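PDB 2QM2: type III effector from Vibrio parahaemolyticus, which is of unknown function but, as a member of the HopJ family, is probably delivered through a type III secretion system. Local coordinates for residues Met10-Gln15 with Met34-Asp39; Lys65-Gly70 with Ala82-Phe87. One frame throughout, in Å; residues are numbered along the deposited sequence.

Contact 1: Met10-Gln15 with Met34-Asp39; sequences MKMELQ and MAVIED
The carboxylate of Asp39 meets the extended chain leading into helix 14-23 at the backbone N of Met12, a selenomethionine here. Met12 N donates to Asp39 OD2 at 2.8 Å, and the N-H...O angle of 162° makes the bond nearly straight, although the donor stands 43° out of the carboxylate plane. The same oxygen accepts from a water, 2.7 Å from Asp39 OD2, which also donates to Met10 O; direct and water-mediated bonds thus tie two points of the extended chain, two residues apart, to one carboxylate oxygen. The side chains of Met12 and Asp39 cross at about a right angle. With CG set beside its own backbone N (chi1 -61°) and a chain bent further on, Met12 runs over helix 30-40, where its CG lies 3.8 Å from Ala35 CB. Lys11 slides past Asp39 in the opposite direction, its CG 3.7 Å from Asp39 CB, while its ammonium bonds to Asn40 OD1. Leu14 CD1 packs 4.0 Å from Val36 CG1. Because Lys11 NZ stays 6.2 Å from Asp39 OD2, the carboxylate is held by a peptide N-H and water without a salt bridge to this lysine, whose charge would probably still favour its ionised form.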
loop_
_atom_site.group_PDB
_atom_site.type_symbol
_atom_site.label_atom_id
_atom_site.label_comp_id
_atom_site.label_asym_id
_atom_site.label_seq_id
_atom_site.Cartn_x
_atom_site.Cartn_y
_atom_site.Cartn_z
HETATM N N MSE A 10 14.178 12.107 -21.395
HETATM C CA MSE A 10 14.694 11.102 -20.478
HETATM C C MSE A 10 13.802 10.843 -19.266
HETATM O O MSE A 10 13.781 11.610 -18.306
HETATM C CB MSE A 10 16.159 11.352 -20.103
HETATM C CG MSE A 10 16.589 12.788 -19.983
HETATM SE SE MSE A 10 18.464 12.943 -20.493
HETATM C CE MSE A 10 19.254 11.614 -19.287
ATOM N N LYS A 11 13.077 9.739 -19.327
ATOM C CA LYS A 11 12.269 9.298 -18.226
ATOM C C LYS A 11 12.959 8.120 -17.541
ATOM O O LYS A 11 13.451 7.204 -18.196
ATOM C CB LYS A 11 10.898 8.913 -18.742
ATOM C CG LYS A 11 9.834 8.562 -17.723
ATOM C CD LYS A 11 8.467 8.545 -18.439
ATOM C CE LYS A 11 7.518 7.550 -17.848
ATOM N NZ LYS A 11 8.256 6.323 -17.445
HETATM N N MSE A 12 13.012 8.198 -16.212
HETATM C CA MSE A 12 13.416 7.098 -15.352
HETATM C C MSE A 12 12.450 5.920 -15.537
HETATM O O MSE A 12 11.224 6.078 -15.478
HETATM C CB MSE A 12 13.387 7.532 -13.884
HETATM C CG MSE A 12 14.294 8.658 -13.527
HETATM SE SE MSE A 12 15.956 8.043 -12.718
HETATM C CE MSE A 12 15.446 7.999 -10.892
ATOM N N GLU A 13 13.024 4.747 -15.748
ATOM C CA GLU A 13 12.278 3.523 -15.974
ATOM C C GLU A 13 12.033 2.854 -14.636
ATOM O O GLU A 13 12.989 2.616 -13.901
ATOM C CB GLU A 13 13.130 2.621 -16.867
ATOM C CG GLU A 13 12.375 1.611 -17.656
ATOM C CD GLU A 13 12.270 0.299 -16.924
ATOM O OE1 GLU A 13 11.130 -0.048 -16.553
ATOM O OE2 GLU A 13 13.308 -0.379 -16.703
ATOM N N LEU A 14 10.775 2.530 -14.308
ATOM C CA LEU A 14 10.461 2.111 -12.936
ATOM C C LEU A 14 11.171 0.776 -12.599
ATOM O O LEU A 14 11.805 0.636 -11.543
ATOM C CB LEU A 14 8.937 2.044 -12.716
ATOM C CG LEU A 14 8.247 1.524 -11.430
ATOM C CD1 LEU A 14 8.750 2.165 -10.154
ATOM C CD2 LEU A 14 6.742 1.654 -11.529
ATOM N N GLN A 15 11.102 -0.178 -13.530
ATOM C CA GLN A 15 11.505 -1.540 -13.223
ATOM C C GLN A 15 13.009 -1.609 -12.995
ATOM O O GLN A 15 13.497 -2.376 -12.164
ATOM C CB GLN A 15 11.015 -2.512 -14.312
ATOM C CG GLN A 15 11.100 -4.011 -13.943
ATOM C CD GLN A 15 10.424 -4.335 -12.604
ATOM O OE1 GLN A 15 11.049 -4.933 -11.725
ATOM N NE2 GLN A 15 9.168 -3.909 -12.431
HETATM N N MSE A 34 13.303 10.338 -5.846
HETATM C CA MSE A 34 12.397 11.443 -6.195
HETATM C C MSE A 34 12.174 11.420 -7.689
HETATM O O MSE A 34 11.037 11.458 -8.132
HETATM C CB MSE A 34 12.903 12.798 -5.728
HETATM C CG MSE A 34 12.756 13.079 -4.248
HETATM SE SE MSE A 34 11.065 12.545 -3.442
HETATM C CE MSE A 34 11.666 10.778 -2.921
ATOM N N ALA A 35 13.249 11.264 -8.466
ATOM C CA ALA A 35 13.102 11.205 -9.924
ATOM C C ALA A 35 12.210 10.107 -10.461
ATOM O O ALA A 35 11.338 10.381 -11.300
ATOM C CB ALA A 35 14.460 11.201 -10.652
ATOM N N VAL A 36 12.428 8.869 -10.010
ATOM C CA VAL A 36 11.625 7.761 -10.455
ATOM C C VAL A 36 10.168 8.027 -10.201
ATOM O O VAL A 36 9.351 7.698 -11.012
ATOM C CB VAL A 36 11.963 6.406 -9.751
ATOM C CG1 VAL A 36 11.257 5.263 -10.459
ATOM C CG2 VAL A 36 13.394 6.153 -9.849
ATOM N N ILE A 37 9.852 8.567 -9.035
ATOM C CA ILE A 37 8.509 8.605 -8.606
ATOM C C ILE A 37 7.819 9.724 -9.386
ATOM O O ILE A 37 6.679 9.584 -9.760
ATOM C CB ILE A 37 8.381 8.931 -7.053
ATOM C CG1 ILE A 37 8.688 7.694 -6.194
ATOM C CG2 ILE A 37 6.993 9.581 -6.756
ATOM C CD1 ILE A 37 9.042 7.999 -4.698
ATOM N N GLU A 38 8.502 10.847 -9.556
ATOM C CA GLU A 38 7.925 11.998 -10.258
ATOM C C GLU A 38 7.698 11.686 -11.764
ATOM O O GLU A 38 6.673 12.070 -12.327
ATOM C CB GLU A 38 8.801 13.248 -10.042
ATOM C CG GLU A 38 7.980 14.541 -9.967
ATOM C CD GLU A 38 7.699 15.122 -11.329
ATOM O OE1 GLU A 38 6.595 15.701 -11.525
ATOM O OE2 GLU A 38 8.591 14.999 -12.209
ATOM N N ASP A 39 8.628 10.943 -12.376
ATOM C CA ASP A 39 8.499 10.455 -13.776
ATOM C C ASP A 39 7.434 9.357 -13.979
ATOM O O ASP A 39 7.018 9.101 -15.101
ATOM C CB ASP A 39 9.803 9.805 -14.238
ATOM C CG ASP A 39 10.903 10.782 -14.540
ATOM O OD1 ASP A 39 10.638 11.998 -14.773
ATOM O OD2 ASP A 39 12.061 10.302 -14.580
HETATM O O HOH W 1 13.995 11.857 -15.522
#

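Contact 2: Lys65-Gly70 with Ala82-Phe87; sequences KIFAFG and ACFGRF
Ile66 and Phe84 form the tight part of this contact. The methyl CD1 of Ile66 sits over one face of the Phe84 ring, 3.7 Å from its centroid and 20° off the ring normal, which is CH-pi geometry. The other branch is used as well: Ile66 CG2 lies 3.6 Å from Cys83 CB, so the two arms of the isoleucine span neighbouring residues of the opposing segment. Phe84 has CG anti to its carbonyl carbon (chi1 -72°), a setting that carries the ring back toward helix 61-72 from a CB directed elsewhere. At the ring's edge, near its plane, comes Phe67 CZ, 3.9 Å from Phe84 CZ. The planes of these two phenylalanines make 59° and their centroids are 5.6 Å apart, an oblique pairing.

The second segment is the tight turn that joins helix 77-82 to helix 86-92. Ala82 to Gly85 form a type I beta turn, closed by Gly85 N to Ala82 O at 3.0 Å; Gly85 then takes a positive phi, which favours glycine, and serves as N-cap of helix 86-92. This places Cys83 and Phe84 inward, in the hydrophobic core near the centre of the chain.

Packing is looser toward Phe69. There Cys83 SG approaches obliquely, 5.5 Å from the Phe69 centroid, and the nearest atom, Phe69 CE2, is 4.3 Å from Cys83 SG. Beyond the glycine the chain leaves the core: Arg86 and Phe87 are exposed, Arg86 forming a salt bridge with Glu29 and Phe87 an edge-to-face pair with Phe30.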
loop_
_atom_site.group_PDB
_atom_site.type_symbol
_atom_site.label_atom_id
_atom_site.label_comp_id
_atom_site.label_asym_id
_atom_site.label_seq_id
_atom_site.Cartn_x
_atom_site.Cartn_y
_atom_site.Cartn_z
ATOM N N LYS A 65 5.741 10.418 -0.469
ATOM C CA LYS A 65 5.986 9.729 -1.741
ATOM C C LYS A 65 6.684 8.360 -1.517
ATOM O O LYS A 65 6.208 7.376 -2.054
ATOM C CB LYS A 65 6.793 10.617 -2.620
ATOM C CG LYS A 65 6.037 11.833 -3.141
ATOM C CD LYS A 65 7.054 12.865 -3.607
ATOM C CE LYS A 65 6.416 14.243 -3.705
ATOM N NZ LYS A 65 6.225 14.723 -5.069
ATOM N N ILE A 66 7.756 8.271 -0.708
ATOM C CA ILE A 66 8.418 6.941 -0.542
ATOM C C ILE A 66 7.521 5.857 0.006
ATOM O O ILE A 66 7.436 4.807 -0.574
ATOM C CB ILE A 66 9.736 7.001 0.217
ATOM C CG1 ILE A 66 10.768 7.706 -0.685
ATOM C CG2 ILE A 66 10.261 5.509 0.582
ATOM C CD1 ILE A 66 11.816 8.498 0.059
ATOM N N PHE A 67 6.824 6.115 1.126
ATOM C CA PHE A 67 5.914 5.126 1.612
ATOM C C PHE A 67 4.859 4.716 0.606
ATOM O O PHE A 67 4.621 3.531 0.471
ATOM C CB PHE A 67 5.274 5.558 2.937
ATOM C CG PHE A 67 6.273 5.834 4.002
ATOM C CD1 PHE A 67 6.304 7.058 4.644
ATOM C CD2 PHE A 67 7.219 4.857 4.351
ATOM C CE1 PHE A 67 7.275 7.318 5.646
ATOM C CE2 PHE A 67 8.173 5.097 5.339
ATOM C CZ PHE A 67 8.182 6.337 6.005
ATOM N N ALA A 68 4.198 5.659 -0.071
ATOM C CA ALA A 68 3.193 5.275 -1.052
ATOM C C ALA A 68 3.856 4.473 -2.186
ATOM O O ALA A 68 3.299 3.495 -2.684
ATOM C CB ALA A 68 2.469 6.528 -1.632
ATOM N N PHE A 69 5.050 4.885 -2.589
ATOM C CA PHE A 69 5.767 4.175 -3.630
ATOM C C PHE A 69 6.174 2.716 -3.188
ATOM O O PHE A 69 6.187 1.772 -4.009
ATOM C CB PHE A 69 6.991 5.027 -4.006
ATOM C CG PHE A 69 7.928 4.381 -4.987
ATOM C CD1 PHE A 69 7.710 4.482 -6.349
ATOM C CD2 PHE A 69 9.063 3.700 -4.542
ATOM C CE1 PHE A 69 8.598 3.863 -7.288
ATOM C CE2 PHE A 69 9.975 3.104 -5.454
ATOM C CZ PHE A 69 9.728 3.165 -6.834
ATOM N N GLY A 70 6.464 2.543 -1.904
ATOM C CA GLY A 70 6.788 1.212 -1.356
ATOM C C GLY A 70 5.515 0.344 -1.264
ATOM O O GLY A 70 5.578 -0.877 -1.236
ATOM N N ALA A 82 15.713 1.927 2.254
ATOM C CA ALA A 82 16.752 2.204 1.239
ATOM C C ALA A 82 16.416 3.403 0.309
ATOM O O ALA A 82 17.309 4.153 -0.111
ATOM C CB ALA A 82 17.009 0.977 0.456
ATOM N N CYS A 83 15.134 3.586 -0.001
ATOM C CA CYS A 83 14.705 4.706 -0.847
ATOM C C CYS A 83 14.993 6.102 -0.339
ATOM O O CYS A 83 15.132 7.017 -1.143
ATOM C CB CYS A 83 13.232 4.577 -1.192
ATOM S SG CYS A 83 12.898 3.173 -2.306
ATOM N N PHE A 84 15.060 6.283 0.993
ATOM C CA PHE A 84 15.511 7.538 1.621
ATOM C C PHE A 84 16.955 7.926 1.413
ATOM O O PHE A 84 17.363 9.018 1.779
ATOM C CB PHE A 84 15.192 7.529 3.120
ATOM C CG PHE A 84 13.750 7.668 3.396
ATOM C CD1 PHE A 84 12.965 6.546 3.699
ATOM C CD2 PHE A 84 13.147 8.912 3.290
ATOM C CE1 PHE A 84 11.613 6.673 3.934
ATOM C CE2 PHE A 84 11.791 9.053 3.533
ATOM C CZ PHE A 84 11.011 7.934 3.839
ATOM N N GLY A 85 17.712 7.013 0.797
ATOM C CA GLY A 85 19.130 7.171 0.493
ATOM C C GLY A 85 19.843 7.557 1.768
ATOM O O GLY A 85 19.498 7.057 2.848
ATOM N N ARG A 86 20.758 8.527 1.643
ATOM C CA ARG A 86 21.642 8.872 2.736
ATOM C C ARG A 86 20.893 9.363 3.989
ATOM O O ARG A 86 21.421 9.267 5.082
ATOM C CB ARG A 86 22.698 9.868 2.284
ATOM C CG ARG A 86 23.486 9.432 1.063
ATOM C CD ARG A 86 24.319 10.571 0.466
ATOM N NE ARG A 86 25.000 10.150 -0.772
ATOM C CZ ARG A 86 25.888 10.880 -1.461
ATOM N NH1 ARG A 86 26.229 12.102 -1.057
ATOM N NH2 ARG A 86 26.440 10.390 -2.568
ATOM N N PHE A 87 19.675 9.882 3.826
ATOM C CA PHE A 87 18.879 10.312 4.969
ATOM C C PHE A 87 18.639 9.174 5.905
ATOM O O PHE A 87 18.495 9.384 7.099
ATOM C CB PHE A 87 17.523 10.901 4.524
ATOM C CG PHE A 87 17.646 12.247 3.824
ATOM C CD1 PHE A 87 17.186 12.415 2.534
ATOM C CD2 PHE A 87 18.282 13.311 4.452
ATOM C CE1 PHE A 87 17.320 13.635 1.877
ATOM C CE2 PHE A 87 18.435 14.556 3.803
ATOM C CZ PHE A 87 17.949 14.718 2.524
#

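From the N terminus, contact 1 closes first: the chain passes through helix 14-23, turns back in helix 30-40, and residues 34-39 meet the extended lead-in to helix 14-23 at 10-15. Contact 2 follows in series, its loop running from helix 61-72 through helix 77-82 to the turn before helix 86-92, so the two loops neither nest nor cross. Their centres are 13 Å apart, yet they touch directly. Leu14 CD1 lies 3.3 Å from Phe69 CE1, and Ile37 CG1 is 3.4 Å from Phe69 CD1. Helix 61-72 thereby joins the peripheral N-terminal helical pair of contact 1 to the buried core of contact 2.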